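Local coordinates for protein 432aa long hypothetical deoxyribodipyrimidine photolyase (Sulfolobus tokodaii, PDB 2E0I) that probably repairs ultraviolet-damaged DNA by light-driven splitting of cyclobutane pyrimidine dimers, using bound FAD, with a second FAD as a likely light-harvesting cofactor, at residues A[290-295]-A[394-399]. Residues are numbered along the deposited sequence; the frame is centred on the assembly and turned at random.
Sequences GYPIID and SIIHSI
Pro-292 carries the apolar contact, its ring meeting the CG2 methyls of Ile-396 and Ile-399. Both methyls lie against the edge of the ring: at one end of this edge Pro-292 CB lies 3.8 Å from Ile-396 CG2. Further along it, Ile-399 CG2 sits 3.7 Å from Pro-292 CG and also touches Pro-292 CD. Side-chain torsions explain which branches touch: in Ile-396, chi1 of -70° sets CG1 beside the backbone N and CG2 anti to it, whereas in Ile-399, chi1 of -156° carries CG1 anti to N and places CG2 between N and the carbonyl carbon. The interface is small, 126 Å² summed over both sides, and its four touching residues are buried.

Backbone oxygens approach these carbons by van der Waals contact alone. Ile-396 O lies 3.9 Å from Pro-292 CG, and Gly-290 O lies 4.2 Å from Ile-399 CG2.

A polar link between the segments runs through Gln-371, which accepts from Ile-293 N through OE1, while its NE2 donates to Ile-396 O and to His-397 ND1. One side-chain amide thus joins the start of helix 292-304 to the end of helix 393-396.

Tyr-291 occupies the N-cap position of helix 292-304, and Asp-295 N bonds to Tyr-291 O at 2.9 Å in its first turn. Pro-292, in this first turn, faces the turn that follows helix 393-396. Helix 367-374 covers Pro-292 through Trp-368 and Gln-371, Ile-381 of helix 379-384 touches both Pro-292 and Ile-396, and Tyr-407 from a loop packs on Pro-292 and Ile-399, within the helical FAD-binding region of the photolyase fold.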
loop_
_atom_site.group_PDB
_atom_site.type_symbol
_atom_site.label_atom_id
_atom_site.label_comp_id
_atom_site.label_asym_id
_atom_site.label_seq_id
_atom_site.Cartn_x
_atom_site.Cartn_y
_atom_site.Cartn_z
ATOM N N GLY A 290 25.662 3.523 -7.445
ATOM C CA GLY A 290 26.638 2.588 -7.986
ATOM C C GLY A 290 26.435 1.110 -7.687
ATOM O O GLY A 290 27.224 0.279 -8.123
ATOM N N TYR A 291 25.373 0.791 -6.958
ATOM C CA TYR A 291 25.076 -0.575 -6.548
ATOM C C TYR A 291 24.002 -1.263 -7.383
ATOM O O TYR A 291 22.829 -0.897 -7.324
ATOM C CB TYR A 291 24.633 -0.570 -5.091
ATOM C CG TYR A 291 25.613 0.096 -4.163
ATOM C CD1 TYR A 291 25.990 1.429 -4.347
ATOM C CD2 TYR A 291 26.181 -0.606 -3.110
ATOM C CE1 TYR A 291 26.909 2.042 -3.505
ATOM C CE2 TYR A 291 27.102 -0.003 -2.261
ATOM C CZ TYR A 291 27.460 1.321 -2.468
ATOM O OH TYR A 291 28.376 1.921 -1.640
ATOM N N PRO A 292 24.388 -2.295 -8.146
ATOM C CA PRO A 292 23.496 -3.070 -9.017
ATOM C C PRO A 292 22.122 -3.467 -8.459
ATOM O O PRO A 292 21.099 -3.209 -9.091
ATOM C CB PRO A 292 24.359 -4.274 -9.391
ATOM C CG PRO A 292 25.701 -3.634 -9.531
ATOM C CD PRO A 292 25.775 -2.770 -8.281
ATOM N N ILE A 293 22.097 -4.091 -7.285
ATOM C CA ILE A 293 20.833 -4.519 -6.699
ATOM C C ILE A 293 19.910 -3.350 -6.371
ATOM O O ILE A 293 18.694 -3.460 -6.527
ATOM C CB ILE A 293 21.048 -5.344 -5.420
ATOM C CG1 ILE A 293 19.744 -6.033 -5.037
ATOM C CG2 ILE A 293 21.504 -4.449 -4.276
ATOM C CD1 ILE A 293 19.191 -6.897 -6.136
ATOM N N ILE A 294 20.487 -2.239 -5.911
ATOM C CA ILE A 294 19.709 -1.048 -5.580
ATOM C C ILE A 294 19.169 -0.428 -6.869
ATOM O O ILE A 294 18.004 -0.069 -6.950
ATOM C CB ILE A 294 20.574 0.006 -4.828
ATOM C CG1 ILE A 294 21.169 -0.612 -3.558
ATOM C CG2 ILE A 294 19.729 1.221 -4.461
ATOM C CD1 ILE A 294 20.143 -1.087 -2.542
ATOM N N ASP A 295 20.022 -0.314 -7.876
ATOM C CA ASP A 295 19.631 0.243 -9.164
ATOM C C ASP A 295 18.539 -0.577 -9.818
ATOM O O ASP A 295 17.592 -0.030 -10.373
ATOM C CB ASP A 295 20.842 0.306 -10.086
ATOM C CG ASP A 295 21.873 1.308 -9.604
ATOM O OD1 ASP A 295 23.081 1.111 -9.869
ATOM O OD2 ASP A 295 21.466 2.302 -8.962
ATOM N N SER A 394 29.693 -12.719 -11.893
ATOM C CA SER A 394 30.897 -12.622 -11.075
ATOM C C SER A 394 31.392 -11.177 -10.947
ATOM O O SER A 394 31.679 -10.696 -9.852
ATOM C CB SER A 394 31.990 -13.492 -11.692
ATOM O OG SER A 394 33.202 -13.380 -10.971
ATOM N N ILE A 395 31.486 -10.494 -12.079
ATOM C CA ILE A 395 31.939 -9.113 -12.113
ATOM C C ILE A 395 30.917 -8.181 -11.474
ATOM O O ILE A 395 31.271 -7.360 -10.633
ATOM C CB ILE A 395 32.200 -8.661 -13.567
ATOM C CG1 ILE A 395 33.316 -9.523 -14.167
ATOM C CG2 ILE A 395 32.548 -7.174 -13.610
ATOM C CD1 ILE A 395 33.636 -9.220 -15.615
ATOM N N ILE A 396 29.654 -8.309 -11.877
ATOM C CA ILE A 396 28.587 -7.471 -11.338
ATOM C C ILE A 396 28.610 -7.441 -9.810
ATOM O O ILE A 396 28.412 -6.386 -9.208
ATOM C CB ILE A 396 27.202 -7.955 -11.821
ATOM C CG1 ILE A 396 27.042 -7.661 -13.312
ATOM C CG2 ILE A 396 26.097 -7.263 -11.039
ATOM C CD1 ILE A 396 25.754 -8.162 -13.892
ATOM N N HIS A 397 28.861 -8.593 -9.190
ATOM C CA HIS A 397 28.914 -8.685 -7.737
ATOM C C HIS A 397 30.165 -8.035 -7.148
ATOM O O HIS A 397 30.346 -8.011 -5.923
ATOM C CB HIS A 397 28.858 -10.143 -7.287
ATOM C CG HIS A 397 27.556 -10.813 -7.581
ATOM N ND1 HIS A 397 26.341 -10.236 -7.285
ATOM C CD2 HIS A 397 27.277 -12.011 -8.144
ATOM C CE1 HIS A 397 25.369 -11.050 -7.654
ATOM N NE2 HIS A 397 25.910 -12.134 -8.179
ATOM N N SER A 398 31.025 -7.506 -8.009
ATOM C CA SER A 398 32.255 -6.863 -7.555
ATOM C C SER A 398 32.499 -5.645 -8.410
ATOM O O SER A 398 33.595 -5.091 -8.415
ATOM C CB SER A 398 33.437 -7.814 -7.713
ATOM O OG SER A 398 33.151 -9.069 -7.135
ATOM N N ILE A 399 31.465 -5.238 -9.134
ATOM C CA ILE A 399 31.546 -4.109 -10.047
ATOM C C ILE A 399 32.133 -2.836 -9.428
ATOM O O ILE A 399 32.359 -1.842 -10.125
ATOM C CB ILE A 399 30.159 -3.814 -10.651
ATOM C CG1 ILE A 399 30.318 -3.093 -11.981
ATOM C CG2 ILE A 399 29.334 -2.983 -9.686
ATOM C CD1 ILE A 399 29.046 -3.003 -12.749
#